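Local coordinates for protein peptidoglycan glycosyltransferase (PDB 4MNR) that is a bacterial penicillin-binding protein whose crystallised part carries a transpeptidase domain of the beta-lactamase-like fold, at residues Glu293-Pro302 against Arg311-Ala319. Residues are numbered along the deposited sequence; the frame is centred on the assembly and turned at random.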
loop_
_atom_site.group_PDB
_atom_site.type_symbol
_atom_site.label_atom_id
_atom_site.label_comp_id
_atom_site.label_asym_id
_atom_site.label_seq_id
_atom_site.Cartn_x
_atom_site.Cartn_y
_atom_site.Cartn_z
ATOM N N GLU A 293 14.745 -18.504 7.442
ATOM C CA GLU A 293 14.468 -17.252 6.749
ATOM C C GLU A 293 13.374 -17.443 5.694
ATOM O O GLU A 293 12.514 -16.578 5.505
ATOM C CB GLU A 293 15.741 -16.667 6.110
ATOM C CG GLU A 293 15.524 -15.248 5.572
ATOM C CD GLU A 293 16.760 -14.647 4.889
ATOM O OE1 GLU A 293 17.884 -15.169 5.092
ATOM O OE2 GLU A 293 16.602 -13.642 4.149
ATOM N N LEU A 294 13.416 -18.585 5.007
ATOM C CA LEU A 294 12.426 -18.890 3.969
ATOM C C LEU A 294 11.027 -19.025 4.564
ATOM O O LEU A 294 10.047 -18.470 4.048
ATOM C CB LEU A 294 12.828 -20.178 3.240
ATOM C CG LEU A 294 11.787 -20.778 2.281
ATOM C CD1 LEU A 294 11.380 -19.791 1.188
ATOM C CD2 LEU A 294 12.344 -22.049 1.651
ATOM N N ALA A 295 10.942 -19.751 5.669
ATOM C CA ALA A 295 9.666 -19.960 6.341
ATOM C C ALA A 295 9.061 -18.634 6.796
ATOM O O ALA A 295 7.883 -18.369 6.565
ATOM C CB ALA A 295 9.854 -20.892 7.533
ATOM N N TRP A 296 9.870 -17.794 7.435
ATOM C CA TRP A 296 9.367 -16.494 7.869
ATOM C C TRP A 296 9.015 -15.562 6.708
ATOM O O TRP A 296 8.049 -14.805 6.786
ATOM C CB TRP A 296 10.371 -15.823 8.810
ATOM C CG TRP A 296 10.175 -16.221 10.254
ATOM C CD1 TRP A 296 11.060 -16.873 11.059
ATOM C CD2 TRP A 296 9.013 -15.977 11.052
ATOM N NE1 TRP A 296 10.527 -17.043 12.318
ATOM C CE2 TRP A 296 9.266 -16.507 12.335
ATOM C CE3 TRP A 296 7.779 -15.371 10.805
ATOM C CZ2 TRP A 296 8.332 -16.439 13.366
ATOM C CZ3 TRP A 296 6.847 -15.309 11.833
ATOM C CH2 TRP A 296 7.133 -15.842 13.095
ATOM N N ALA A 297 9.788 -15.610 5.631
ATOM C CA ALA A 297 9.465 -14.781 4.467
ATOM C C ALA A 297 8.095 -15.154 3.915
ATOM O O ALA A 297 7.318 -14.284 3.500
ATOM C CB ALA A 297 10.532 -14.925 3.379
ATOM N N ALA A 298 7.792 -16.450 3.911
ATOM C CA ALA A 298 6.489 -16.905 3.414
ATOM C C ALA A 298 5.364 -16.357 4.272
ATOM O O ALA A 298 4.235 -16.175 3.798
ATOM C CB ALA A 298 6.429 -18.429 3.360
ATOM N N ALA A 299 5.671 -16.075 5.534
ATOM C CA ALA A 299 4.689 -15.507 6.450
ATOM C C ALA A 299 4.769 -13.989 6.504
ATOM O O ALA A 299 4.101 -13.352 7.324
ATOM C CB ALA A 299 4.876 -16.078 7.841
ATOM N N GLY A 300 5.591 -13.401 5.649
ATOM C CA GLY A 300 5.642 -11.954 5.560
ATOM C C GLY A 300 6.635 -11.230 6.459
ATOM O O GLY A 300 6.605 -9.998 6.528
ATOM N N GLU A 301 7.512 -11.962 7.152
ATOM C CA GLU A 301 8.477 -11.316 8.032
ATOM C C GLU A 301 9.889 -11.365 7.453
ATOM O O GLU A 301 10.397 -12.440 7.131
ATOM C CB GLU A 301 8.467 -11.963 9.422
ATOM C CG GLU A 301 7.194 -11.674 10.226
ATOM C CD GLU A 301 7.088 -10.223 10.686
ATOM O OE1 GLU A 301 8.051 -9.442 10.509
ATOM O OE2 GLU A 301 6.030 -9.867 11.236
ATOM N N PRO A 302 10.525 -10.196 7.307
ATOM C CA PRO A 302 11.891 -10.117 6.783
ATOM C C PRO A 302 12.942 -10.317 7.868
ATOM O O PRO A 302 13.404 -9.342 8.464
ATOM C CB PRO A 302 11.962 -8.696 6.227
ATOM C CG PRO A 302 11.006 -7.904 7.105
ATOM C CD PRO A 302 9.895 -8.870 7.456
ATOM N N ARG A 311 26.623 -10.443 3.104
ATOM C CA ARG A 311 25.307 -10.806 2.585
ATOM C C ARG A 311 25.015 -10.046 1.291
ATOM O O ARG A 311 25.152 -8.824 1.232
ATOM C CB ARG A 311 24.205 -10.577 3.613
ATOM C CG ARG A 311 22.824 -10.915 3.048
ATOM C CD ARG A 311 21.742 -10.833 4.073
ATOM N NE ARG A 311 20.436 -10.968 3.445
ATOM C CZ ARG A 311 19.630 -12.011 3.601
ATOM N NH1 ARG A 311 19.984 -13.024 4.388
ATOM N NH2 ARG A 311 18.452 -12.023 2.983
ATOM N N GLU A 312 24.630 -10.783 0.254
ATOM C CA GLU A 312 24.486 -10.221 -1.090
ATOM C C GLU A 312 23.135 -9.572 -1.348
ATOM O O GLU A 312 23.046 -8.594 -2.089
ATOM C CB GLU A 312 24.723 -11.308 -2.141
ATOM C CG GLU A 312 26.037 -12.055 -1.981
ATOM C CD GLU A 312 26.198 -13.180 -2.992
ATOM O OE1 GLU A 312 25.178 -13.616 -3.569
ATOM O OE2 GLU A 312 27.346 -13.626 -3.209
ATOM N N SER A 313 22.085 -10.104 -0.740
ATOM C CA SER A 313 20.736 -9.644 -1.066
ATOM C C SER A 313 20.034 -9.035 0.154
ATOM O O SER A 313 20.459 -9.253 1.284
ATOM C CB SER A 313 19.927 -10.803 -1.665
ATOM O OG SER A 313 19.517 -11.725 -0.671
ATOM N N PRO A 314 18.974 -8.238 -0.069
ATOM C CA PRO A 314 18.309 -7.626 1.085
ATOM C C PRO A 314 17.477 -8.637 1.860
ATOM O O PRO A 314 17.259 -9.745 1.375
ATOM C CB PRO A 314 17.376 -6.588 0.440
ATOM C CG PRO A 314 17.109 -7.117 -0.910
ATOM C CD PRO A 314 18.388 -7.779 -1.343
ATOM N N ALA A 315 17.058 -8.261 3.066
ATOM C CA ALA A 315 16.037 -9.007 3.782
ATOM C C ALA A 315 14.702 -8.722 3.113
ATOM O O ALA A 315 14.518 -7.674 2.493
ATOM C CB ALA A 315 15.994 -8.576 5.249
ATOM N N GLY A 316 13.758 -9.637 3.235
ATOM C CA GLY A 316 12.448 -9.357 2.687
ATOM C C GLY A 316 11.464 -10.388 3.165
ATOM O O GLY A 316 11.868 -11.393 3.747
ATOM N N PRO A 317 10.180 -10.166 2.891
ATOM C CA PRO A 317 9.700 -9.025 2.095
ATOM C C PRO A 317 9.697 -7.681 2.822
ATOM O O PRO A 317 9.436 -7.614 4.027
ATOM C CB PRO A 317 8.261 -9.414 1.778
ATOM C CG PRO A 317 7.855 -10.306 2.937
ATOM C CD PRO A 317 9.086 -11.088 3.260
ATOM N N GLN A 318 10.010 -6.624 2.079
ATOM C CA GLN A 318 9.808 -5.259 2.557
ATOM C C GLN A 318 9.040 -4.568 1.449
ATOM O O GLN A 318 9.421 -4.648 0.280
ATOM C CB GLN A 318 11.132 -4.540 2.753
ATOM C CG GLN A 318 12.075 -5.248 3.698
ATOM C CD GLN A 318 13.361 -4.478 3.886
ATOM O OE1 GLN A 318 14.449 -4.972 3.584
ATOM N NE2 GLN A 318 13.247 -3.259 4.386
ATOM N N ALA A 319 7.972 -3.875 1.808
ATOM C CA ALA A 319 7.105 -3.337 0.776
ATOM C C ALA A 319 6.645 -1.940 1.123
ATOM O O ALA A 319 6.526 -1.592 2.301
ATOM C CB ALA A 319 5.889 -4.236 0.598
HETATM O O HOH W 1 14.612 -11.901 4.904
#
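Pro302, Pro317 and Glu293 carry most of this contact, in which the end of helix 291-298 and the turn behind it pack against the extended loop leading to helix 321-332, all within the transpeptidase domain of a penicillin-binding protein. A Schellman motif closes the helix: Gly300 N, from a residue at positive phi, donates to Ala297 O, and Glu301 N donates to Trp296 O. Pro317, which follows a cis peptide bond, lies against this turn. Pro317 CG rests on Gly300 CA at 3.8 Å, and Pro317 CD sits over the last helical turn, 4.1 Å from Ala297 CB. Pro302 then runs beside Gly316, Pro302 CA giving a C-H...O contact of 3.3 Å to Gly316 O. Pro302 CB points toward the loop, 4.2 Å from Ala315 CB, and Pro302 CG lies 3.5 Å from Pro317 O, a carbonyl oxygen buried here with no polar partner in the model.

One helical turn before Ala297, the extended chain of Glu293 (chi1 -171°, CG anti to the backbone N) carries the carboxylate out to Arg311, which arrives from the opposite direction. The salt bridge is end-on and two-pronged: Arg311 NH1 to Glu293 OE1 is 3.1 Å and nearly straight, while Arg311 NH2 to Glu293 OE2 is 2.7 Å and more bent, with both oxygens approached on their syn sides and the carboxylate and guanidinium planes 34° apart. Arg311 also wraps back onto its own loop through NE to Ser313 O and NH2 to Pro314 O, which fixes the rotation of the guanidinium. Pro282 packs against both charged side chains. A water lies between Glu293 OE2 and Gly316 N, accepting from Gly316 N at 2.9 Å and tying the carboxylate to the loop backbone.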